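PrimPol AEP domain (PP-N190) (Cyanophage S-2L, PDB 6ZP9) is the archaeo-eukaryotic primase domain of a phage primase-polymerase, which probably synthesises primers and copies the 2-aminoadenine-containing viral DNA. Local coordinates at residues D77-I82 with N155-R160. Residues are numbered along the deposited sequence; the frame is centred on the assembly and turned at random.
Sequences DSDAEI and NRNPSR
Asp79, at the start of a short 3-10 turn, reaches into the type I beta turn Asn157 to Arg160 and ties two loops of the primase-polymerase domain together through one carboxylate oxygen. Three donors converge on its OD1. The Ser159 backbone N points at Asp79 OD1 almost in line with its C-O bond, at 3.0 Å. Ser159 OG gives Asp79 OD1 a short bond of 2.6 Å from above the carboxylate plane. Asn157 ND2 reaches the syn lone pair of Asp79 OD1 at 3.1 Å. With Ser159 OG lying between its own backbone N and carbonyl carbon (chi1 65°), hydroxyl and amide can grip the same oxygen. Such a concentration of donors would probably stabilise the negative charge on Asp79.

The Asn157 amide is itself steadied from behind: its OD1 accepts both NE and NH1 of Arg160, side-on, which fixes the amide flip and directs ND2 at Asp79. The Pro158 ring lies against the same carboxylate, its CD 3.5 Å from Asp79 OD1, while Ile82 CG2 touches Pro158 CB at 3.9 Å. Nearby, a water donates to both Asp77 O and Ser159 O, bridging the two backbones at 2.6 Å each.

Asp77 OD2 forms a salt bridge with Arg34 NH2, from strand 34-38. Ile82 and Pro158 both touch Val135 at the start of helix 135-149, and Ile82 also packs on Val71 of strand 67-71. The contact lies at the surface, between the loop leading to strand 85-90 and the one entering strand 161-163.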
ATOM      1  N   ASP A  77       0.813  14.552   1.918  1.00 17.98           N
ATOM      2  CA  ASP A  77       1.921  13.735   2.400  1.00 20.55           C
ATOM      3  C   ASP A  77       1.926  13.508   3.907  1.00 20.93           C
ATOM      4  O   ASP A  77       2.583  12.566   4.375  1.00 22.52           O
ATOM      5  CB  ASP A  77       3.261  14.383   2.021  1.00 18.38           C
ATOM      6  CG  ASP A  77       3.492  14.412   0.538  1.00 23.99           C
ATOM      7  OD1 ASP A  77       3.011  13.491  -0.155  1.00 22.15           O
ATOM      8  OD2 ASP A  77       4.154  15.358   0.054  1.00 28.71           O
ATOM      9  N   SER A  78       1.270  14.363   4.679  1.00 18.31           N
ATOM     10  CA  SER A  78       1.246  14.236   6.129  1.00 19.76           C
ATOM     11  C   SER A  78      -0.155  13.842   6.589  1.00 20.88           C
ATOM     12  O   SER A  78      -1.138  13.992   5.853  1.00 17.11           O
ATOM     13  CB  SER A  78       1.684  15.547   6.801  1.00 23.98           C
ATOM     14  OG  SER A  78       0.770  16.606   6.538  1.00 26.27           O
ATOM     15  N   ASP A  79      -0.239  13.346   7.827  1.00 18.65           N
ATOM     16  CA  ASP A  79      -1.527  12.887   8.346  1.00 19.14           C
ATOM     17  C   ASP A  79      -2.586  13.983   8.291  1.00 18.39           C
ATOM     18  O   ASP A  79      -3.726  13.729   7.884  1.00 21.07           O
ATOM     19  CB  ASP A  79      -1.378  12.378   9.780  1.00 22.54           C
ATOM     20  CG  ASP A  79      -0.583  11.089   9.865  1.00 22.94           C
ATOM     21  OD1 ASP A  79      -0.443  10.392   8.825  1.00 20.76           O
ATOM     22  OD2 ASP A  79      -0.104  10.769  10.978  1.00 28.01           O
ATOM     23  N   ALA A  80      -2.228  15.215   8.683  1.00 20.82           N
ATOM     24  CA  ALA A  80      -3.197  16.308   8.696  1.00 20.89           C
ATOM     25  C   ALA A  80      -3.732  16.649   7.309  1.00 19.91           C
ATOM     26  O   ALA A  80      -4.831  17.208   7.202  1.00 22.51           O
ATOM     27  CB  ALA A  80      -2.572  17.556   9.313  1.00 23.31           C
ATOM     28  N   GLU A  81      -2.987  16.340   6.245  1.00 17.84           N
ATOM     29  CA  GLU A  81      -3.458  16.632   4.899  1.00 17.62           C
ATOM     30  C   GLU A  81      -4.374  15.555   4.336  1.00 17.87           C
ATOM     31  O   GLU A  81      -4.949  15.770   3.263  1.00 20.72           O
ATOM     32  CB  GLU A  81      -2.274  16.811   3.950  1.00 18.91           C
ATOM     33  CG  GLU A  81      -1.404  18.012   4.233  1.00 20.44           C
ATOM     34  CD  GLU A  81      -0.143  17.991   3.394  1.00 31.65           C
ATOM     35  OE1 GLU A  81       0.803  17.272   3.762  1.00 32.18           O
ATOM     36  OE2 GLU A  81      -0.116  18.657   2.341  1.00 37.48           O
ATOM     37  N   ILE A  82      -4.509  14.409   4.998  1.00 16.35           N
ATOM     38  CA  ILE A  82      -5.324  13.319   4.467  1.00 15.79           C
ATOM     39  C   ILE A  82      -6.775  13.563   4.844  1.00 16.26           C
ATOM     40  O   ILE A  82      -7.094  13.755   6.023  1.00 18.06           O
ATOM     41  CB  ILE A  82      -4.841  11.956   4.992  1.00 17.60           C
ATOM     42  CG1 ILE A  82      -3.393  11.697   4.571  1.00 18.11           C
ATOM     43  CG2 ILE A  82      -5.729  10.836   4.461  1.00 14.88           C
ATOM     44  CD1 ILE A  82      -3.176  11.680   3.058  1.00 17.97           C
ATOM     45  N   ASN A 155       2.136   0.528  10.339  1.00 23.66           N
ATOM     46  CA  ASN A 155       1.337   1.037   9.216  1.00 19.31           C
ATOM     47  C   ASN A 155      -0.070   1.438   9.670  1.00 19.54           C
ATOM     48  O   ASN A 155      -1.075   0.889   9.219  1.00 25.05           O
ATOM     49  CB  ASN A 155       1.267  -0.014   8.108  1.00 21.08           C
ATOM     50  CG  ASN A 155       2.632  -0.505   7.666  1.00 21.47           C
ATOM     51  OD1 ASN A 155       3.578   0.273   7.519  1.00 26.32           O
ATOM     52  ND2 ASN A 155       2.738  -1.811   7.449  1.00 25.02           N
ATOM     53  N   ARG A 156      -0.137   2.387  10.548  1.00 16.79           N
ATOM     54  CA  ARG A 156      -1.412   2.756  11.087  1.00 18.37           C
ATOM     55  C   ARG A 156      -1.907   4.185  10.862  1.00 18.85           C
ATOM     56  O   ARG A 156      -2.999   4.470  11.230  1.00 20.84           O
ATOM     57  CB  ARG A 156      -1.366   2.502  12.605  1.00 20.79           C
ATOM     58  CG  ARG A 156      -0.450   3.407  13.352  1.00 20.48           C
ATOM     59  CD  ARG A 156      -0.280   2.988  14.812  1.00 32.17           C
ATOM     60  NE  ARG A 156      -1.536   2.471  15.361  1.00 46.71           N
ATOM     61  CZ  ARG A 156      -1.868   1.205  15.657  1.00 48.47           C
ATOM     62  NH1 ARG A 156      -3.065   0.968  16.174  1.00 42.21           N
ATOM     63  NH2 ARG A 156      -1.040   0.209  15.485  1.00 46.94           N
ATOM     64  N   ASN A 157      -1.086   5.054  10.306  1.00 16.43           N
ATOM     65  CA  ASN A 157      -1.417   6.469  10.179  1.00 18.57           C
ATOM     66  C   ASN A 157      -1.985   6.776   8.796  1.00 15.80           C
ATOM     67  O   ASN A 157      -1.666   6.093   7.818  1.00 15.90           O
ATOM     68  CB  ASN A 157      -0.180   7.329  10.415  1.00 19.07           C
ATOM     69  CG  ASN A 157       0.944   6.978   9.484  1.00 22.06           C
ATOM     70  OD1 ASN A 157       1.361   5.819   9.416  1.00 19.03           O
ATOM     71  ND2 ASN A 157       1.443   7.970   8.744  1.00 21.32           N
ATOM     72  N   PRO A 158      -2.831   7.800   8.663  1.00 18.43           N
ATOM     73  CA  PRO A 158      -3.540   7.988   7.384  1.00 17.95           C
ATOM     74  C   PRO A 158      -2.645   8.377   6.213  1.00 14.49           C
ATOM     75  O   PRO A 158      -3.042   8.136   5.069  1.00 15.46           O
ATOM     76  CB  PRO A 158      -4.574   9.084   7.696  1.00 20.06           C
ATOM     77  CG  PRO A 158      -4.107   9.717   8.968  1.00 22.62           C
ATOM     78  CD  PRO A 158      -3.350   8.678   9.728  1.00 18.09           C
ATOM     79  N   SER A 159      -1.458   8.945   6.434  1.00 14.88           N
ATOM     80  CA  SER A 159      -0.560   9.236   5.321  1.00 14.40           C
ATOM     81  C   SER A 159       0.470   8.132   5.087  1.00 15.79           C
ATOM     82  O   SER A 159       1.482   8.374   4.415  1.00 17.79           O
ATOM     83  CB  SER A 159       0.140  10.579   5.531  1.00 16.31           C
ATOM     84  OG  SER A 159       0.996  10.547   6.657  1.00 17.94           O
ATOM     85  N   ARG A 160       0.226   6.928   5.601  1.00 14.97           N
ATOM     86  CA  ARG A 160       1.158   5.821   5.414  1.00 13.72           C
ATOM     87  C   ARG A 160       1.402   5.564   3.929  1.00 13.96           C
ATOM     88  O   ARG A 160       0.455   5.520   3.135  1.00 14.76           O
ATOM     89  CB  ARG A 160       0.607   4.557   6.077  1.00 15.08           C
ATOM     90  CG  ARG A 160       1.420   3.285   5.826  1.00 16.87           C
ATOM     91  CD  ARG A 160       2.868   3.450   6.231  1.00 18.42           C
ATOM     92  NE  ARG A 160       3.015   4.157   7.506  1.00 19.22           N
ATOM     93  CZ  ARG A 160       4.119   4.131   8.247  1.00 23.32           C
ATOM     94  NH1 ARG A 160       4.174   4.800   9.390  1.00 24.05           N
ATOM     95  NH2 ARG A 160       5.166   3.422   7.843  1.00 27.84           N
TER
HETATM   96  O   HOH W   1       3.372  10.160   3.967  1.00 23.14           O